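Local coordinates for starch synthase I (Hordeum vulgare, PDB 4HLN), which belongs to the plant starch synthase family, two-domain proteins of the GT-B fold, and carries a bound glycan in this model, at residues A[530-535]-A[607-612]; A[542-547]-A[572-577]; A[554-559]-A[598-603]; A[569-572]-A[578-581]. All coordinates share one frame; numbering follows the deposited sequence.

Interaction 1 (A[530-535]-A[607-612]); sequences NQLYAM and KDHTWD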
loop_
_atom_site.group_PDB
_atom_site.type_symbol
_atom_site.label_atom_id
_atom_site.label_comp_id
_atom_site.label_asym_id
_atom_site.label_seq_id
_atom_site.Cartn_x
_atom_site.Cartn_y
_atom_site.Cartn_z
ATOM N N ASN A 530 -3.080 9.928 3.206
ATOM C CA ASN A 530 -3.360 11.143 3.962
ATOM C C ASN A 530 -2.094 11.934 4.324
ATOM O O ASN A 530 -2.099 13.163 4.239
ATOM C CB ASN A 530 -4.281 10.876 5.162
ATOM C CG ASN A 530 -5.742 10.694 4.745
ATOM O OD1 ASN A 530 -6.029 10.365 3.594
ATOM N ND2 ASN A 530 -6.667 10.916 5.677
ATOM N N GLN A 531 -1.017 11.232 4.695
ATOM C CA GLN A 531 0.325 11.833 4.828
ATOM C C GLN A 531 0.667 12.764 3.674
ATOM O O GLN A 531 1.034 13.926 3.863
ATOM C CB GLN A 531 1.414 10.758 4.787
ATOM C CG GLN A 531 1.474 9.856 5.956
ATOM C CD GLN A 531 0.684 8.599 5.743
ATOM O OE1 GLN A 531 -0.533 8.632 5.511
ATOM N NE2 GLN A 531 1.369 7.471 5.826
ATOM N N LEU A 532 0.579 12.211 2.469
ATOM C CA LEU A 532 1.026 12.891 1.268
ATOM C C LEU A 532 0.195 14.143 1.015
ATOM O O LEU A 532 0.745 15.217 0.736
ATOM C CB LEU A 532 0.966 11.933 0.073
ATOM C CG LEU A 532 1.509 10.527 0.366
ATOM C CD1 LEU A 532 1.701 9.733 -0.915
ATOM C CD2 LEU A 532 2.831 10.614 1.122
ATOM N N TYR A 533 -1.127 14.005 1.122
ATOM C CA TYR A 533 -2.014 15.154 0.987
ATOM C C TYR A 533 -1.666 16.223 2.018
ATOM O O TYR A 533 -1.538 17.410 1.691
ATOM C CB TYR A 533 -3.462 14.732 1.173
ATOM C CG TYR A 533 -3.953 13.700 0.190
ATOM C CD1 TYR A 533 -3.548 13.718 -1.135
ATOM C CD2 TYR A 533 -4.833 12.705 0.592
ATOM C CE1 TYR A 533 -4.011 12.769 -2.034
ATOM C CE2 TYR A 533 -5.303 11.761 -0.292
ATOM C CZ TYR A 533 -4.887 11.793 -1.600
ATOM O OH TYR A 533 -5.363 10.849 -2.472
ATOM N N ALA A 534 -1.511 15.796 3.268
ATOM C CA ALA A 534 -1.151 16.723 4.332
ATOM C C ALA A 534 0.103 17.485 3.937
ATOM O O ALA A 534 0.104 18.712 3.873
ATOM C CB ALA A 534 -0.937 15.979 5.640
ATOM N N MET A 535 1.165 16.738 3.654
ATOM C CA MET A 535 2.449 17.315 3.287
ATOM C C MET A 535 2.315 18.208 2.059
ATOM O O MET A 535 2.833 19.320 2.026
ATOM C CB MET A 535 3.473 16.204 3.057
ATOM C CG MET A 535 4.129 15.684 4.355
ATOM S SD MET A 535 5.086 14.162 4.163
ATOM C CE MET A 535 6.552 14.751 3.322
ATOM N N LYS A 607 8.474 18.402 -1.161
ATOM C CA LYS A 607 8.631 16.974 -1.489
ATOM C C LYS A 607 7.829 16.571 -2.728
ATOM O O LYS A 607 6.744 17.104 -2.981
ATOM C CB LYS A 607 8.238 16.063 -0.314
ATOM C CG LYS A 607 9.357 15.775 0.694
ATOM C CD LYS A 607 9.517 14.262 1.005
ATOM C CE LYS A 607 9.851 13.424 -0.263
ATOM N NZ LYS A 607 11.117 13.791 -1.005
ATOM N N ASP A 608 8.375 15.633 -3.500
ATOM C CA ASP A 608 7.683 15.106 -4.671
ATOM C C ASP A 608 6.838 13.908 -4.250
ATOM O O ASP A 608 7.369 12.902 -3.780
ATOM C CB ASP A 608 8.684 14.695 -5.757
ATOM C CG ASP A 608 8.004 14.278 -7.064
ATOM O OD1 ASP A 608 8.702 14.161 -8.092
ATOM O OD2 ASP A 608 6.776 14.063 -7.072
ATOM N N HIS A 609 5.524 14.030 -4.410
ATOM C CA HIS A 609 4.603 12.981 -3.999
ATOM C C HIS A 609 3.902 12.384 -5.207
ATOM O O HIS A 609 2.835 11.776 -5.085
ATOM C CB HIS A 609 3.539 13.535 -3.047
ATOM C CG HIS A 609 4.091 14.269 -1.866
ATOM N ND1 HIS A 609 4.797 13.639 -0.860
ATOM C CD2 HIS A 609 4.021 15.578 -1.520
ATOM C CE1 HIS A 609 5.151 14.535 0.045
ATOM N NE2 HIS A 609 4.693 15.719 -0.332
ATOM N N THR A 610 4.487 12.572 -6.379
ATOM C CA THR A 610 3.883 12.051 -7.595
ATOM C C THR A 610 4.198 10.586 -7.766
ATOM O O THR A 610 5.026 10.014 -7.061
ATOM C CB THR A 610 4.370 12.792 -8.859
ATOM O OG1 THR A 610 5.724 12.416 -9.157
ATOM C CG2 THR A 610 4.287 14.291 -8.646
ATOM N N TRP A 611 3.521 9.986 -8.726
ATOM C CA TRP A 611 3.809 8.627 -9.119
ATOM C C TRP A 611 5.140 8.495 -9.848
ATOM O O TRP A 611 5.786 7.455 -9.777
ATOM C CB TRP A 611 2.660 8.087 -9.960
ATOM C CG TRP A 611 1.510 7.699 -9.101
ATOM C CD1 TRP A 611 0.358 8.395 -8.910
ATOM C CD2 TRP A 611 1.417 6.529 -8.275
ATOM N NE1 TRP A 611 -0.462 7.719 -8.042
ATOM C CE2 TRP A 611 0.169 6.578 -7.626
ATOM C CE3 TRP A 611 2.265 5.438 -8.034
ATOM C CZ2 TRP A 611 -0.259 5.585 -6.747
ATOM C CZ3 TRP A 611 1.844 4.455 -7.160
ATOM C CH2 TRP A 611 0.588 4.533 -6.526
ATOM N N ASP A 612 5.558 9.541 -10.550
ATOM C CA ASP A 612 6.866 9.507 -11.192
ATOM C C ASP A 612 7.934 9.293 -10.148
ATOM O O ASP A 612 8.846 8.481 -10.327
ATOM C CB ASP A 612 7.154 10.795 -11.965
ATOM C CG ASP A 612 6.835 10.666 -13.437
ATOM O OD1 ASP A 612 6.994 9.550 -13.990
ATOM O OD2 ASP A 612 6.417 11.682 -14.039
#
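Leu532 and Met535 meet His609 where the C-terminal tail leaves the second Rossmann-like domain of the GT-B fold. Leu532 comes first along helix 529-536. Leu532 CD2 lies 4.1 Å from ND1 of His609. The carbonyl O of Leu532 sits over one face of the imidazole, off towards the rim, 4.0 Å from CD2 of His609. The carbonyl carbon of Lys607 lies over the opposite face, so the ring is held between two stretches of backbone. One turn on, Met535 comes to the ring at about a right angle. Met535 CB is 3.6 Å from NE2 of His609. The chain bends at chi3 (74°), and this brings Met535 CE back to the ring edge, 3.6 Å from CE1 of His609 and near the ring plane. The same methyl touches the aliphatic part of Lys607: Met535 CE is 3.8 Å from Lys607 CD. The sulfur stands oblique to the ring. NE2 of His609 is hydrogen-bonded to the carbonyl O of Gly604, so a polar bond to helix 594-606 also holds this buried ring. Past His609 the chain enters helix 611-627, where Asp612 forms a salt bridge with Arg157. Thr610 is the N-cap of that helix, its OG1 hydrogen-bonded to His613 N. Just before it lies an Asx turn: Asp608 OD2 accepts from Thr610 N at 2.8 Å and from Thr610 OG1 at 2.9 Å.

Interaction 2 (A[542-547]-A[572-577]); sequences VVHGTG and SPLTVE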
loop_
_atom_site.group_PDB
_atom_site.type_symbol
_atom_site.label_atom_id
_atom_site.label_comp_id
_atom_site.label_asym_id
_atom_site.label_seq_id
_atom_site.Cartn_x
_atom_site.Cartn_y
_atom_site.Cartn_z
ATOM N N VAL A 542 0.752 13.828 11.823
ATOM C CA VAL A 542 1.139 13.019 12.969
ATOM C C VAL A 542 0.575 11.610 12.766
ATOM O O VAL A 542 -0.638 11.401 12.729
ATOM C CB VAL A 542 0.604 13.611 14.281
ATOM C CG1 VAL A 542 0.679 12.582 15.411
ATOM C CG2 VAL A 542 1.353 14.885 14.627
ATOM N N VAL A 543 1.464 10.640 12.639
ATOM C CA VAL A 543 1.075 9.330 12.161
ATOM C C VAL A 543 1.717 8.194 12.965
ATOM O O VAL A 543 2.827 8.334 13.486
ATOM C CB VAL A 543 1.446 9.207 10.671
ATOM C CG1 VAL A 543 2.929 9.479 10.479
ATOM C CG2 VAL A 543 1.067 7.843 10.129
ATOM N N HIS A 544 1.005 7.074 13.082
ATOM C CA HIS A 544 1.580 5.875 13.689
ATOM C C HIS A 544 2.671 5.276 12.816
ATOM O O HIS A 544 2.445 5.011 11.630
ATOM C CB HIS A 544 0.524 4.800 13.918
ATOM C CG HIS A 544 1.112 3.473 14.292
ATOM N ND1 HIS A 544 0.484 2.274 14.031
ATOM C CD2 HIS A 544 2.277 3.160 14.906
ATOM C CE1 HIS A 544 1.233 1.279 14.473
ATOM N NE2 HIS A 544 2.331 1.790 15.004
ATOM N N GLY A 545 3.842 5.050 13.409
ATOM C CA GLY A 545 4.933 4.392 12.711
ATOM C C GLY A 545 6.329 4.829 13.107
ATOM O O GLY A 545 6.528 5.612 14.035
ATOM N N THR A 546 7.311 4.300 12.394
ATOM C CA THR A 546 8.696 4.723 12.569
ATOM C C THR A 546 8.989 5.940 11.669
ATOM O O THR A 546 8.351 6.132 10.626
ATOM C CB THR A 546 9.677 3.544 12.330
ATOM O OG1 THR A 546 9.415 2.924 11.059
ATOM C CG2 THR A 546 9.500 2.498 13.422
ATOM N N GLY A 547 9.929 6.780 12.080
ATOM C CA GLY A 547 10.088 8.065 11.426
ATOM C C GLY A 547 11.469 8.326 10.867
ATOM O O GLY A 547 11.917 9.474 10.828
ATOM N N SER A 572 5.466 5.678 17.832
ATOM C CA SER A 572 5.271 4.257 18.077
ATOM C C SER A 572 5.621 3.998 19.530
ATOM O O SER A 572 6.550 4.604 20.063
ATOM C CB SER A 572 6.157 3.413 17.155
ATOM O OG SER A 572 5.829 2.039 17.248
ATOM N N PRO A 573 4.893 3.078 20.169
ATOM C CA PRO A 573 3.913 2.255 19.466
ATOM C C PRO A 573 2.564 2.940 19.464
ATOM O O PRO A 573 2.430 4.062 19.952
ATOM C CB PRO A 573 3.838 1.022 20.352
ATOM C CG PRO A 573 3.946 1.617 21.736
ATOM C CD PRO A 573 4.938 2.757 21.606
ATOM N N LEU A 574 1.566 2.241 18.943
ATOM C CA LEU A 574 0.232 2.801 18.829
ATOM C C LEU A 574 -0.501 2.793 20.168
ATOM O O LEU A 574 -1.257 1.874 20.466
ATOM C CB LEU A 574 -0.565 2.035 17.768
ATOM C CG LEU A 574 -1.915 2.620 17.361
ATOM C CD1 LEU A 574 -1.818 4.115 17.073
ATOM C CD2 LEU A 574 -2.460 1.875 16.165
ATOM N N THR A 575 -0.284 3.830 20.970
ATOM C CA THR A 575 -0.935 3.927 22.278
ATOM C C THR A 575 -1.437 5.331 22.561
ATOM O O THR A 575 -0.814 6.322 22.180
ATOM C CB THR A 575 0.039 3.566 23.405
ATOM O OG1 THR A 575 0.933 4.669 23.633
ATOM C CG2 THR A 575 0.842 2.321 23.028
ATOM N N VAL A 576 -2.553 5.412 23.267
ATOM C CA VAL A 576 -3.102 6.700 23.670
ATOM C C VAL A 576 -2.052 7.627 24.290
ATOM O O VAL A 576 -2.126 8.844 24.143
ATOM C CB VAL A 576 -4.248 6.505 24.662
ATOM C CG1 VAL A 576 -4.698 7.839 25.221
ATOM C CG2 VAL A 576 -5.397 5.768 23.996
ATOM N N GLU A 577 -1.078 7.055 24.985
ATOM C CA GLU A 577 -0.054 7.851 25.654
ATOM C C GLU A 577 0.915 8.407 24.620
ATOM O O GLU A 577 1.177 9.620 24.565
ATOM C CB GLU A 577 0.715 7.009 26.680
ATOM C CG GLU A 577 -0.152 6.312 27.729
ATOM C CD GLU A 577 -1.207 5.380 27.124
ATOM O OE1 GLU A 577 -0.869 4.235 26.728
ATOM O OE2 GLU A 577 -2.383 5.801 27.049
#
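Leu574 places its CB almost squarely over the centre of the His544 imidazole, just past a cis peptide bond between Ser572 and Pro573. In this CH-pi contact Leu574 CB is 3.8 Å from the His544 ring centroid and 10° off the normal. Leu574 CD1 lies by the CB and CG end of His544, and Leu574 CD2 is 3.7 Å from ND1 of His544. His544 has CG anti to its backbone N (chi1 169°), which carries the ring towards the 572-577 turn. ND1 is hydrogen-bonded to the carbonyl O of Ser522, which fixes the ring rotation. Ser572 OG lies near the ring plane, 4.2 Å from NE2 of His544. Gly545 O packs on Ser572 CB. Gly545 has a positive phi (148°), where a CB would run into the carbonyl O of His544. Leu574 centres an inverse gamma turn, and Thr575 then caps helix 576-592. The contact joins the end of strand 540-544 to the start of that helix, with Leu574 also resting on Leu457 of helix 455-466.

Interaction 3 (A[554-559]-A[598-603]); sequences ETFNPF and EGLMKR. With GLC (alpha-D-glucopyranose), chain B; GLC (alpha-D-glucopyranose), chain C; GLC (alpha-D-glucopyranose), chain D; GLC (alpha-D-glucopyranose), chain E.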
loop_
_atom_site.group_PDB
_atom_site.type_symbol
_atom_site.label_atom_id
_atom_site.label_comp_id
_atom_site.label_asym_id
_atom_site.label_seq_id
_atom_site.Cartn_x
_atom_site.Cartn_y
_atom_site.Cartn_z
ATOM N N GLU A 554 9.231 11.505 7.918
ATOM C CA GLU A 554 10.449 11.576 8.714
ATOM C C GLU A 554 10.204 12.436 9.963
ATOM O O GLU A 554 9.850 13.615 9.858
ATOM C CB GLU A 554 11.582 12.146 7.856
ATOM C CG GLU A 554 12.941 12.187 8.525
ATOM C CD GLU A 554 13.974 12.941 7.694
ATOM O OE1 GLU A 554 14.970 13.424 8.278
ATOM O OE2 GLU A 554 13.786 13.053 6.461
ATOM N N THR A 555 10.366 11.849 11.145
ATOM C CA THR A 555 10.081 12.581 12.376
ATOM C C THR A 555 10.946 13.836 12.511
ATOM O O THR A 555 12.110 13.848 12.115
ATOM C CB THR A 555 10.244 11.706 13.632
ATOM O OG1 THR A 555 9.341 10.599 13.568
ATOM C CG2 THR A 555 9.938 12.516 14.885
ATOM N N PHE A 556 10.360 14.888 13.075
ATOM C CA PHE A 556 11.039 16.167 13.239
ATOM C C PHE A 556 12.256 16.084 14.137
ATOM O O PHE A 556 12.209 15.509 15.226
ATOM C CB PHE A 556 10.089 17.199 13.829
ATOM C CG PHE A 556 10.690 18.560 13.953
ATOM C CD1 PHE A 556 10.582 19.277 15.128
ATOM C CD2 PHE A 556 11.374 19.127 12.885
ATOM C CE1 PHE A 556 11.140 20.552 15.237
ATOM C CE2 PHE A 556 11.932 20.401 12.986
ATOM C CZ PHE A 556 11.817 21.111 14.166
ATOM N N ASN A 557 13.340 16.697 13.681
ATOM C CA ASN A 557 14.581 16.729 14.436
ATOM C C ASN A 557 15.342 18.003 14.128
ATOM O O ASN A 557 15.972 18.111 13.077
ATOM C CB ASN A 557 15.433 15.516 14.090
ATOM C CG ASN A 557 16.854 15.662 14.555
ATOM O OD1 ASN A 557 17.119 16.237 15.615
ATOM N ND2 ASN A 557 17.788 15.155 13.757
ATOM N N PRO A 558 15.282 18.978 15.048
ATOM C CA PRO A 558 15.800 20.331 14.813
ATOM C C PRO A 558 17.330 20.408 14.866
ATOM O O PRO A 558 17.896 21.501 14.775
ATOM C CB PRO A 558 15.163 21.147 15.946
ATOM C CG PRO A 558 14.953 20.161 17.042
ATOM C CD PRO A 558 14.693 18.828 16.392
ATOM N N PHE A 559 17.982 19.255 14.988
ATOM C CA PHE A 559 19.437 19.196 15.069
ATOM C C PHE A 559 20.043 18.360 13.947
ATOM O O PHE A 559 19.500 17.325 13.569
ATOM C CB PHE A 559 19.852 18.603 16.408
ATOM C CG PHE A 559 19.010 19.061 17.560
ATOM C CD1 PHE A 559 18.916 20.410 17.875
ATOM C CD2 PHE A 559 18.327 18.144 18.341
ATOM C CE1 PHE A 559 18.145 20.839 18.950
ATOM C CE2 PHE A 559 17.556 18.566 19.416
ATOM C CZ PHE A 559 17.463 19.918 19.719
ATOM N N GLU A 598 7.026 26.604 10.212
ATOM C CA GLU A 598 7.132 26.980 8.806
ATOM C C GLU A 598 8.072 26.060 8.031
ATOM O O GLU A 598 7.825 25.735 6.871
ATOM C CB GLU A 598 7.595 28.432 8.662
ATOM C CG GLU A 598 6.484 29.474 8.790
ATOM C CD GLU A 598 6.416 30.427 7.593
ATOM O OE1 GLU A 598 7.283 30.331 6.690
ATOM O OE2 GLU A 598 5.489 31.272 7.555
ATOM N N GLY A 599 9.159 25.642 8.664
ATOM C CA GLY A 599 10.104 24.764 8.004
ATOM C C GLY A 599 9.514 23.389 7.775
ATOM O O GLY A 599 9.681 22.807 6.698
ATOM N N LEU A 600 8.826 22.861 8.785
ATOM C CA LEU A 600 8.204 21.549 8.662
ATOM C C LEU A 600 7.215 21.529 7.500
ATOM O O LEU A 600 7.123 20.545 6.756
ATOM C CB LEU A 600 7.506 21.169 9.961
ATOM C CG LEU A 600 8.413 20.468 10.968
ATOM C CD1 LEU A 600 7.845 20.584 12.366
ATOM C CD2 LEU A 600 8.635 19.001 10.581
ATOM N N MET A 601 6.482 22.629 7.350
ATOM C CA MET A 601 5.505 22.757 6.276
ATOM C C MET A 601 6.182 22.814 4.920
ATOM O O MET A 601 5.910 21.992 4.040
ATOM C CB MET A 601 4.659 24.008 6.477
ATOM C CG MET A 601 3.843 23.992 7.758
ATOM S SD MET A 601 3.267 25.642 8.268
ATOM C CE MET A 601 2.185 26.135 6.922
ATOM N N LYS A 602 7.069 23.788 4.754
ATOM C CA LYS A 602 7.749 23.987 3.482
ATOM C C LYS A 602 8.465 22.714 3.010
ATOM O O LYS A 602 8.493 22.409 1.808
ATOM C CB LYS A 602 8.692 25.193 3.560
ATOM C CG LYS A 602 7.936 26.528 3.701
ATOM C CD LYS A 602 8.826 27.753 3.512
ATOM C CE LYS A 602 8.005 29.034 3.425
ATOM N NZ LYS A 602 8.827 30.209 3.009
ATOM N N ARG A 603 9.016 21.959 3.958
ATOM C CA ARG A 603 9.662 20.705 3.617
ATOM C C ARG A 603 8.646 19.718 3.048
ATOM O O ARG A 603 8.911 19.058 2.037
ATOM C CB ARG A 603 10.400 20.119 4.821
ATOM C CG ARG A 603 11.911 20.041 4.614
ATOM C CD ARG A 603 12.677 20.776 5.693
ATOM N NE ARG A 603 12.420 20.218 7.014
ATOM C CZ ARG A 603 12.334 20.948 8.123
ATOM N NH1 ARG A 603 12.089 20.365 9.295
ATOM N NH2 ARG A 603 12.489 22.266 8.057
HETATM C C1 GLC B . 11.482 18.154 20.210
HETATM C C2 GLC B . 11.022 19.012 19.009
HETATM C C3 GLC B . 11.655 20.407 18.807
HETATM C C4 GLC B . 12.093 21.145 20.066
HETATM C C5 GLC B . 12.486 20.159 21.168
HETATM C C6 GLC B . 12.542 20.893 22.506
HETATM O O2 GLC B . 11.121 18.275 17.812
HETATM O O3 GLC B . 10.691 21.244 18.201
HETATM O O4 GLC B . 13.156 22.065 19.772
HETATM O O5 GLC B . 11.586 19.060 21.304
HETATM O O6 GLC B . 11.317 20.726 23.182
HETATM C C1 GLC C . 13.717 13.695 18.111
HETATM C C2 GLC C . 14.849 14.624 18.501
HETATM C C3 GLC C . 14.352 15.782 19.380
HETATM C C4 GLC C . 12.996 16.415 19.006
HETATM C C5 GLC C . 12.045 15.282 18.609
HETATM C C6 GLC C . 10.741 15.758 17.994
HETATM O O2 GLC C . 15.817 13.859 19.192
HETATM O O3 GLC C . 15.343 16.782 19.370
HETATM O O4 GLC C . 12.606 17.191 20.151
HETATM O O5 GLC C . 12.658 14.477 17.624
HETATM O O6 GLC C . 9.676 15.077 18.607
HETATM C C1 GLC D . 17.482 25.506 18.398
HETATM C C2 GLC D . 18.177 25.118 17.089
HETATM C C3 GLC D . 19.237 24.014 17.238
HETATM C C4 GLC D . 20.138 24.115 18.486
HETATM C C5 GLC D . 19.473 24.881 19.649
HETATM C C6 GLC D . 20.539 25.551 20.525
HETATM O O2 GLC D . 17.217 24.736 16.127
HETATM O O3 GLC D . 20.052 24.046 16.080
HETATM O O4 GLC D . 20.523 22.798 18.924
HETATM O O5 GLC D . 18.531 25.886 19.271
HETATM O O6 GLC D . 21.170 26.608 19.829
HETATM C C1 GLC E . 12.720 23.457 19.779
HETATM C C2 GLC E . 12.852 24.234 18.469
HETATM C C3 GLC E . 14.301 24.390 18.004
HETATM C C4 GLC E . 15.216 24.946 19.098
HETATM C C5 GLC E . 14.749 24.606 20.524
HETATM C C6 GLC E . 15.026 25.824 21.403
HETATM O O2 GLC E . 12.049 23.638 17.478
HETATM O O3 GLC E . 14.327 25.301 16.931
HETATM O O4 GLC E . 16.571 24.506 18.940
HETATM O O5 GLC E . 13.378 24.268 20.730
HETATM O O6 GLC E . 13.889 26.132 22.184
#
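Phe556 and Leu600 bury most of the surface, and Arg603 adds a smaller share. Leu600 comes from helix 594-606 and puts CD1 over one face of the Phe556 ring, 3.9 Å from the centroid and 14° off the normal. This is a CH-pi contact. The other methyl reaches the rim, with Leu600 CD2 3.6 Å from Phe556 CD2. Phe556 holds CG anti to its backbone N (chi1 -177°), and this swings the ring end in towards the helix. Arg603 meets the ring at its edge, with NH1 3.7 Å from CE2 of Phe556. The guanidinium and ring planes are 21° apart, so the two groups meet edge to edge and do not stack. Arg603 NE is hydrogen-bonded to the carbonyl O of Gly566. The backbone N of Pro558 lies over the second face of Phe556, and glucose units of chains B and E line another part of its edge. Phe556, Pro558 and Phe559 belong to the glycan pocket, where Glu564, His593 and Ser596 make hydrogen bonds to the sugars. Leu600 backs one face and Arg603 one part of the edge, leaving another to glycan oxygens, consistent with a ring held in place as part of the pocket wall.

Interaction 4 (A[569-572]-A[578-581]); sequences WAFS and KMLW. With GLC (alpha-D-glucopyranose), chain C.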
loop_
_atom_site.group_PDB
_atom_site.type_symbol
_atom_site.label_atom_id
_atom_site.label_comp_id
_atom_site.label_asym_id
_atom_site.label_seq_id
_atom_site.Cartn_x
_atom_site.Cartn_y
_atom_site.Cartn_z
ATOM N N TRP A 569 5.482 14.248 12.687
ATOM C CA TRP A 569 5.824 13.311 13.749
ATOM C C TRP A 569 5.248 11.929 13.519
ATOM O O TRP A 569 4.042 11.770 13.370
ATOM C CB TRP A 569 5.359 13.831 15.103
ATOM C CG TRP A 569 6.202 14.930 15.616
ATOM C CD1 TRP A 569 7.267 14.820 16.453
ATOM C CD2 TRP A 569 6.059 16.323 15.327
ATOM N NE1 TRP A 569 7.800 16.060 16.708
ATOM C CE2 TRP A 569 7.076 17.001 16.024
ATOM C CE3 TRP A 569 5.170 17.062 14.545
ATOM C CZ2 TRP A 569 7.232 18.382 15.961
ATOM C CZ3 TRP A 569 5.329 18.433 14.480
ATOM C CH2 TRP A 569 6.349 19.079 15.185
ATOM N N ALA A 570 6.118 10.931 13.499
ATOM C CA ALA A 570 5.679 9.543 13.523
ATOM C C ALA A 570 5.927 8.998 14.922
ATOM O O ALA A 570 7.013 9.171 15.475
ATOM C CB ALA A 570 6.428 8.716 12.482
ATOM N N PHE A 571 4.921 8.349 15.494
ATOM C CA PHE A 571 5.030 7.834 16.851
ATOM C C PHE A 571 4.780 6.338 16.908
ATOM O O PHE A 571 3.981 5.799 16.148
ATOM C CB PHE A 571 4.040 8.548 17.773
ATOM C CG PHE A 571 2.594 8.249 17.459
ATOM C CD1 PHE A 571 1.901 9.007 16.520
ATOM C CD2 PHE A 571 1.929 7.214 18.101
ATOM C CE1 PHE A 571 0.571 8.743 16.235
ATOM C CE2 PHE A 571 0.592 6.944 17.816
ATOM C CZ PHE A 571 -0.087 7.707 16.883
ATOM N N SER A 572 5.466 5.678 17.832
ATOM C CA SER A 572 5.271 4.257 18.077
ATOM C C SER A 572 5.621 3.998 19.530
ATOM O O SER A 572 6.550 4.604 20.063
ATOM C CB SER A 572 6.157 3.413 17.155
ATOM O OG SER A 572 5.829 2.039 17.248
ATOM N N LYS A 578 1.445 7.508 23.797
ATOM C CA LYS A 578 2.417 7.903 22.793
ATOM C C LYS A 578 1.799 8.877 21.793
ATOM O O LYS A 578 2.463 9.802 21.307
ATOM C CB LYS A 578 2.995 6.684 22.086
ATOM C CG LYS A 578 4.504 6.562 22.226
ATOM C CD LYS A 578 5.239 7.866 21.859
ATOM C CE LYS A 578 6.764 7.673 21.900
ATOM N NZ LYS A 578 7.181 6.577 22.851
ATOM N N MET A 579 0.521 8.675 21.496
ATOM C CA MET A 579 -0.163 9.561 20.572
ATOM C C MET A 579 -0.251 10.967 21.161
ATOM O O MET A 579 0.172 11.945 20.538
ATOM C CB MET A 579 -1.553 9.023 20.213
ATOM C CG MET A 579 -2.267 9.846 19.138
ATOM S SD MET A 579 -3.768 9.097 18.456
ATOM C CE MET A 579 -4.952 9.329 19.775
ATOM N N LEU A 580 -0.791 11.061 22.372
ATOM C CA LEU A 580 -0.947 12.351 23.025
ATOM C C LEU A 580 0.397 13.018 23.191
ATOM O O LEU A 580 0.521 14.238 23.027
ATOM C CB LEU A 580 -1.629 12.198 24.374
ATOM C CG LEU A 580 -3.075 11.753 24.205
ATOM C CD1 LEU A 580 -3.623 11.204 25.513
ATOM C CD2 LEU A 580 -3.940 12.895 23.663
ATOM N N TRP A 581 1.408 12.219 23.507
ATOM C CA TRP A 581 2.734 12.784 23.653
ATOM C C TRP A 581 3.130 13.504 22.360
ATOM O O TRP A 581 3.496 14.685 22.374
ATOM C CB TRP A 581 3.756 11.720 24.047
ATOM C CG TRP A 581 5.133 12.278 24.119
ATOM C CD1 TRP A 581 5.694 12.942 25.169
ATOM C CD2 TRP A 581 6.123 12.251 23.083
ATOM N NE1 TRP A 581 6.981 13.320 24.858
ATOM C CE2 TRP A 581 7.268 12.907 23.584
ATOM C CE3 TRP A 581 6.157 11.729 21.785
ATOM C CZ2 TRP A 581 8.431 13.055 22.831
ATOM C CZ3 TRP A 581 7.313 11.877 21.039
ATOM C CH2 TRP A 581 8.434 12.535 21.564
HETATM C C1 GLC C . 13.717 13.695 18.111
HETATM C C2 GLC C . 14.849 14.624 18.501
HETATM C C3 GLC C . 14.352 15.782 19.380
HETATM C C4 GLC C . 12.996 16.415 19.006
HETATM C C5 GLC C . 12.045 15.282 18.609
HETATM C C6 GLC C . 10.741 15.758 17.994
HETATM O O2 GLC C . 15.817 13.859 19.192
HETATM O O3 GLC C . 15.343 16.782 19.370
HETATM O O4 GLC C . 12.606 17.191 20.151
HETATM O O5 GLC C . 12.658 14.477 17.624
HETATM O O6 GLC C . 9.676 15.077 18.607
#
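Strand 569-571, at the edge of the six-stranded parallel sheet, is covered by helix 576-592 through Phe571 and Met579. Met579 CA lies over one face of the Phe571 ring in a CH-pi contact, 4.0 Å from the centroid and 16° off the normal. The two side chains run side by side, and Met579 CG is 3.8 Å from CZ of Phe571. The sulfur stays oblique to the ring, a Met-aromatic contact in which Met579 SD is 5.3 Å from the centroid of the Phe571 ring. Phe571 holds CG between its backbone N and carbonyl carbon (chi1 67°), which turns the ring face to the helix. Just past the strand, the carbonyl O of Ser572 accepts a weak hydrogen bond from Lys578 NZ at 3.5 Å. Trp569 opens the strand and serves the glycan pocket. Trp569 NE1 gives a weak hydrogen bond to O6 of the chain C glucose at 2.8 Å, with the oxygen at the edge of the indole, in its plane. Its ring also rests on Thr585 and Thr589. A strand followed by a helix packed on a face of its sheet is typical of the Rossmann-like domains of the GT-B fold.

Overall arrangement
Interactions 2, 3 and 4 are nested in the chain loop closed by interaction 1. Interactions 2 and 4 have centres about 4 Å apart. They share Ser572, helix 576-592 and the neighbouring strands 540-544 and 569-571. Interaction 3 lies about 16 Å from interaction 4 between centres. Leu600 and Phe556 of interaction 3 pack on Trp569 of interaction 4, and both contacts reach the chain C glucose. Gly547 O is probably hydrogen-bonded to Thr555 N, tying interaction 2 to interaction 3. Interaction 1 is about 15 Å from interaction 3 between centres, where helix 594-606 gives way to helix 611-627. Together they link sheet edge, glycan pocket and C-terminal tail.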